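Local coordinates for hypothetical protein MTH1187 (Methanothermobacter thermautotrophicus, PDB 1LXN) that is of unknown function but belongs to a family of thiamine-binding proteins and may therefore bind thiamine or a related small molecule, at residues 11-15 / 16-20; 37-41 / 42-46. One frame throughout, in Å; residues are numbered along the deposited sequence.

Strand 2-10, an inner strand of the four-stranded antiparallel sheet, ends where contact 1 (11-20) begins the loop that carries the chain into helix 19-29. The helix packs on the sheet and leads to strand 35-39, where contact 2 (37-46) folds back through a tight turn into strand 42-47, which pairs in turn with strand 2-10. The two contacts therefore follow in series and neither nest nor cross. The centres of contact 1 and contact 2 lie about 19 Å apart and the nearest atoms of contacts 1 and 2 about 8 Å apart, without touching. Together they mark two successive connections of a beta-alpha-beta-beta-alpha-beta chain: strand to helix, then strand to strand.

Contact 1: residues 11-15 / 16-20; sequences LGTCS and TSLSS. With SO4 (sulfate ion), chain E.
The hydroxyl of Ser-19 gives a hydrogen bond to the sulfate ion, OG to O4 2.8 Å, next to the point where helix 19-29 starts. OG is turned to the side of its own backbone N (chi1 -67°), which brings it to the ion. Ser-17 also lines the sulfate, but its OG is modelled too near the sulfur for that approach to be trusted. The backbone N of Leu-18 stands farther off, 3.7 Å from sulfate O4, a proximity rather than a bond. A negative ion beside the start of a helix would probably be favoured by the helix dipole, although this sulfate probably came from the crystallisation liquor.

Farther back in the loop, Ser-15 ties the chain. Its OG, anti to the backbone N (chi1 175°), reaches forward and accepts from Ser-17 N at 3.3 Å. The bond is long but fairly straight, 160° at the hydrogen, and it holds the chain bent around Thr-16.

On the inner side of the bend a small apolar touch brings the two limbs together. Leu-18 sends CD2 back to the methyl of Thr-13, 4.0 Å from CG2, the two side chains meeting at a slant. The same CD2 lies 3.6 Å from Ser-15 O, so one methyl packs against both a side chain and the backbone of the loop. At the start of the loop, Leu-11 is held by backbone bonding to Arg-71. The result is an exposed, lightly packed loop joining the first strand to the first helix, the opening connection of a split beta-alpha-beta unit in a ferredoxin-like fold.

Contact 2: residues 37-41 / 42-46; sequences EISGM and GTLLE
Leu-44 lies alongside Glu-37 on one face of the hairpin, the two side chains pointing the same way. Its CB rests 3.4 Å from Glu-37 O, with the CB of Glu-37 as its neighbour. From CG, anti to the carbonyl carbon (chi1 -84°), the methyls part, CD1 toward the turn and CD2 across to Glu-37. CD1 comes within 4.0 Å of Ser-39 OG, and CD2 meets the carboxylate of Glu-37, 3.2 Å from OE1, a tight apolar-to-polar approach. Beneath this pair the backbones bond in both directions, and Leu-44 N to Glu-37 O is the shorter bond at 2.7 Å.

Ser-39 serves the turn through its backbone N and its hydroxyl. Its OG gives a hydrogen bond to Gly-42 O at 2.8 Å, while its backbone N reaches the same oxygen at 3.1 Å; the carbonyl is thus gripped twice. OG also accepts from Met-41 N at 3.2 Å, an ST turn within the type I turn 39-42. An alanine here takes away both the second donor to Gly-42 O and the acceptor of Met-41 N, and the turn would probably be freer to deform. Gly-42 takes a positive phi at which a CB would clash with Met-41 O.

Thr-43 faces the other way with Ile-38 and packs on Val-26 of helix 19-29. One face of this two-residue hairpin thus looks to the helix; at its tip, a hydroxyl acting as donor and acceptor at once adds two bonds across the turn, where the backbone bond from Gly-42 N to Ser-39 O is weak, and so probably helps hold its shape.

Contact 1: residues 11-15 / 16-20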
loop_
_atom_site.group_PDB
_atom_site.type_symbol
_atom_site.label_atom_id
_atom_site.label_comp_id
_atom_site.label_asym_id
_atom_site.label_seq_id
_atom_site.Cartn_x
_atom_site.Cartn_y
_atom_site.Cartn_z
ATOM N N LEU A 11 -0.071 -6.544 -15.165
ATOM C CA LEU A 11 0.829 -7.119 -16.159
ATOM C C LEU A 11 0.135 -7.292 -17.520
ATOM O O LEU A 11 -1.066 -7.538 -17.583
ATOM C CB LEU A 11 1.334 -8.475 -15.657
ATOM C CG LEU A 11 1.961 -8.504 -14.256
ATOM C CD1 LEU A 11 2.385 -9.929 -13.913
ATOM C CD2 LEU A 11 3.169 -7.572 -14.214
ATOM N N GLY A 12 0.899 -7.172 -18.603
ATOM C CA GLY A 12 0.329 -7.314 -19.933
ATOM C C GLY A 12 -0.569 -6.139 -20.282
ATOM O O GLY A 12 -1.553 -6.282 -21.002
ATOM N N THR A 13 -0.200 -4.972 -19.774
ATOM C CA THR A 13 -0.943 -3.728 -19.956
ATOM C C THR A 13 -0.772 -3.063 -21.337
ATOM O O THR A 13 -1.590 -2.235 -21.741
ATOM C CB THR A 13 -0.535 -2.751 -18.806
ATOM O OG1 THR A 13 -1.392 -2.977 -17.676
ATOM C CG2 THR A 13 -0.603 -1.309 -19.225
ATOM N N CYS A 14 0.282 -3.449 -22.050
ATOM C CA CYS A 14 0.612 -2.910 -23.370
ATOM C C CYS A 14 0.877 -1.415 -23.284
ATOM O O CYS A 14 0.492 -0.640 -24.163
ATOM C CB CYS A 14 -0.497 -3.192 -24.387
ATOM S SG CYS A 14 0.023 -3.172 -26.144
ATOM N N SER A 15 1.535 -1.035 -22.195
ATOM C CA SER A 15 1.935 0.338 -21.932
ATOM C C SER A 15 2.854 0.308 -20.724
ATOM O O SER A 15 2.532 -0.316 -19.712
ATOM C CB SER A 15 0.733 1.221 -21.622
ATOM O OG SER A 15 1.168 2.522 -21.260
ATOM N N THR A 16 3.994 0.978 -20.829
ATOM C CA THR A 16 4.956 1.021 -19.737
ATOM C C THR A 16 4.592 2.083 -18.710
ATOM O O THR A 16 5.299 2.271 -17.720
ATOM C CB THR A 16 6.371 1.302 -20.256
ATOM O OG1 THR A 16 6.340 2.465 -21.092
ATOM C CG2 THR A 16 6.895 0.102 -21.049
ATOM N N SER A 17 3.493 2.784 -18.949
ATOM C CA SER A 17 3.046 3.806 -18.011
ATOM C C SER A 17 1.908 3.201 -17.192
ATOM O O SER A 17 0.840 2.918 -17.729
ATOM C CB SER A 17 2.560 5.043 -18.760
ATOM O OG SER A 17 2.017 5.976 -17.841
ATOM N N LEU A 18 2.145 3.013 -15.894
ATOM C CA LEU A 18 1.166 2.392 -15.001
ATOM C C LEU A 18 0.498 3.318 -13.976
ATOM O O LEU A 18 -0.294 2.859 -13.152
ATOM C CB LEU A 18 1.845 1.244 -14.250
ATOM C CG LEU A 18 2.698 0.268 -15.079
ATOM C CD1 LEU A 18 3.273 -0.795 -14.165
ATOM C CD2 LEU A 18 1.852 -0.374 -16.181
ATOM N N SER A 19 0.807 4.609 -14.028
ATOM C CA SER A 19 0.263 5.582 -13.082
ATOM C C SER A 19 -1.248 5.628 -12.908
ATOM O O SER A 19 -1.732 5.834 -11.793
ATOM C CB SER A 19 0.753 6.983 -13.438
ATOM O OG SER A 19 2.142 7.078 -13.221
ATOM N N SER A 20 -1.998 5.462 -13.994
ATOM C CA SER A 20 -3.451 5.506 -13.895
ATOM C C SER A 20 -3.968 4.277 -13.169
ATOM O O SER A 20 -4.982 4.338 -12.470
ATOM C CB SER A 20 -4.085 5.609 -15.289
ATOM O OG SER A 20 -3.697 6.820 -15.913
HETATM S S SO4 E . 3.936 7.621 -16.088
HETATM O O1 SO4 E . 4.719 8.429 -15.233
HETATM O O2 SO4 E . 4.664 7.447 -17.294
HETATM O O3 SO4 E . 2.735 8.341 -16.326
HETATM O O4 SO4 E . 3.589 6.365 -15.539
#

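Contact 2: residues 37-41 / 42-46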
loop_
_atom_site.group_PDB
_atom_site.type_symbol
_atom_site.label_atom_id
_atom_site.label_comp_id
_atom_site.label_asym_id
_atom_site.label_seq_id
_atom_site.Cartn_x
_atom_site.Cartn_y
_atom_site.Cartn_z
ATOM N N GLU A 37 0.666 6.828 2.141
ATOM C CA GLU A 37 1.645 7.773 1.642
ATOM C C GLU A 37 2.243 7.162 0.382
ATOM O O GLU A 37 2.835 6.082 0.427
ATOM C CB GLU A 37 2.740 8.014 2.682
ATOM C CG GLU A 37 3.774 9.041 2.253
ATOM C CD GLU A 37 4.876 9.243 3.285
ATOM O OE1 GLU A 37 5.595 8.265 3.601
ATOM O OE2 GLU A 37 5.024 10.384 3.777
ATOM N N ILE A 38 2.062 7.845 -0.744
ATOM C CA ILE A 38 2.589 7.376 -2.018
ATOM C C ILE A 38 4.103 7.590 -2.058
ATOM O O ILE A 38 4.571 8.705 -1.854
ATOM C CB ILE A 38 1.931 8.147 -3.185
ATOM C CG1 ILE A 38 0.417 7.912 -3.163
ATOM C CG2 ILE A 38 2.521 7.689 -4.517
ATOM C CD1 ILE A 38 -0.372 8.892 -3.988
ATOM N N SER A 39 4.863 6.520 -2.296
ATOM C CA SER A 39 6.322 6.614 -2.373
ATOM C C SER A 39 6.781 6.159 -3.755
ATOM O O SER A 39 6.000 5.602 -4.530
ATOM C CB SER A 39 6.999 5.742 -1.306
ATOM O OG SER A 39 7.350 4.467 -1.838
ATOM N N GLY A 40 8.054 6.375 -4.056
ATOM C CA GLY A 40 8.573 6.007 -5.361
ATOM C C GLY A 40 8.532 4.538 -5.743
ATOM O O GLY A 40 8.628 4.218 -6.927
HETATM N N MSE A 41 8.381 3.644 -4.769
HETATM C CA MSE A 41 8.365 2.212 -5.070
HETATM C C MSE A 41 7.136 1.453 -4.578
HETATM O O MSE A 41 7.134 0.226 -4.559
HETATM C CB MSE A 41 9.623 1.553 -4.497
HETATM C CG MSE A 41 10.932 2.005 -5.154
HETATM SE SE MSE A 41 11.034 1.532 -7.038
HETATM C CE MSE A 41 11.278 -0.387 -6.871
ATOM N N GLY A 42 6.095 2.183 -4.190
ATOM C CA GLY A 42 4.880 1.559 -3.690
ATOM C C GLY A 42 4.213 2.469 -2.676
ATOM O O GLY A 42 4.809 3.466 -2.251
ATOM N N THR A 43 2.982 2.148 -2.287
ATOM C CA THR A 43 2.261 2.962 -1.318
ATOM C C THR A 43 2.454 2.478 0.127
ATOM O O THR A 43 2.248 1.303 0.441
ATOM C CB THR A 43 0.751 3.003 -1.642
ATOM O OG1 THR A 43 0.565 3.524 -2.961
ATOM C CG2 THR A 43 0.014 3.905 -0.664
ATOM N N LEU A 44 2.869 3.399 0.994
ATOM C CA LEU A 44 3.088 3.114 2.407
ATOM C C LEU A 44 1.747 3.205 3.134
ATOM O O LEU A 44 0.915 4.039 2.802
ATOM C CB LEU A 44 4.077 4.129 2.985
ATOM C CG LEU A 44 5.591 3.901 2.832
ATOM C CD1 LEU A 44 5.900 3.078 1.614
ATOM C CD2 LEU A 44 6.301 5.248 2.781
ATOM N N LEU A 45 1.537 2.345 4.125
ATOM C CA LEU A 45 0.278 2.340 4.860
ATOM C C LEU A 45 0.440 2.219 6.369
ATOM O O LEU A 45 1.441 1.703 6.870
ATOM C CB LEU A 45 -0.596 1.169 4.390
ATOM C CG LEU A 45 -0.953 1.046 2.901
ATOM C CD1 LEU A 45 -1.441 -0.368 2.605
ATOM C CD2 LEU A 45 -2.021 2.070 2.543
ATOM N N GLU A 46 -0.571 2.700 7.081
ATOM C CA GLU A 46 -0.635 2.599 8.533
ATOM C C GLU A 46 -2.080 2.209 8.817
ATOM O O GLU A 46 -3.019 2.807 8.275
ATOM C CB GLU A 46 -0.316 3.927 9.216
ATOM C CG GLU A 46 1.088 4.428 8.976
ATOM C CD GLU A 46 1.359 5.717 9.725
ATOM O OE1 GLU A 46 0.377 6.402 10.077
ATOM O OE2 GLU A 46 2.544 6.048 9.949
#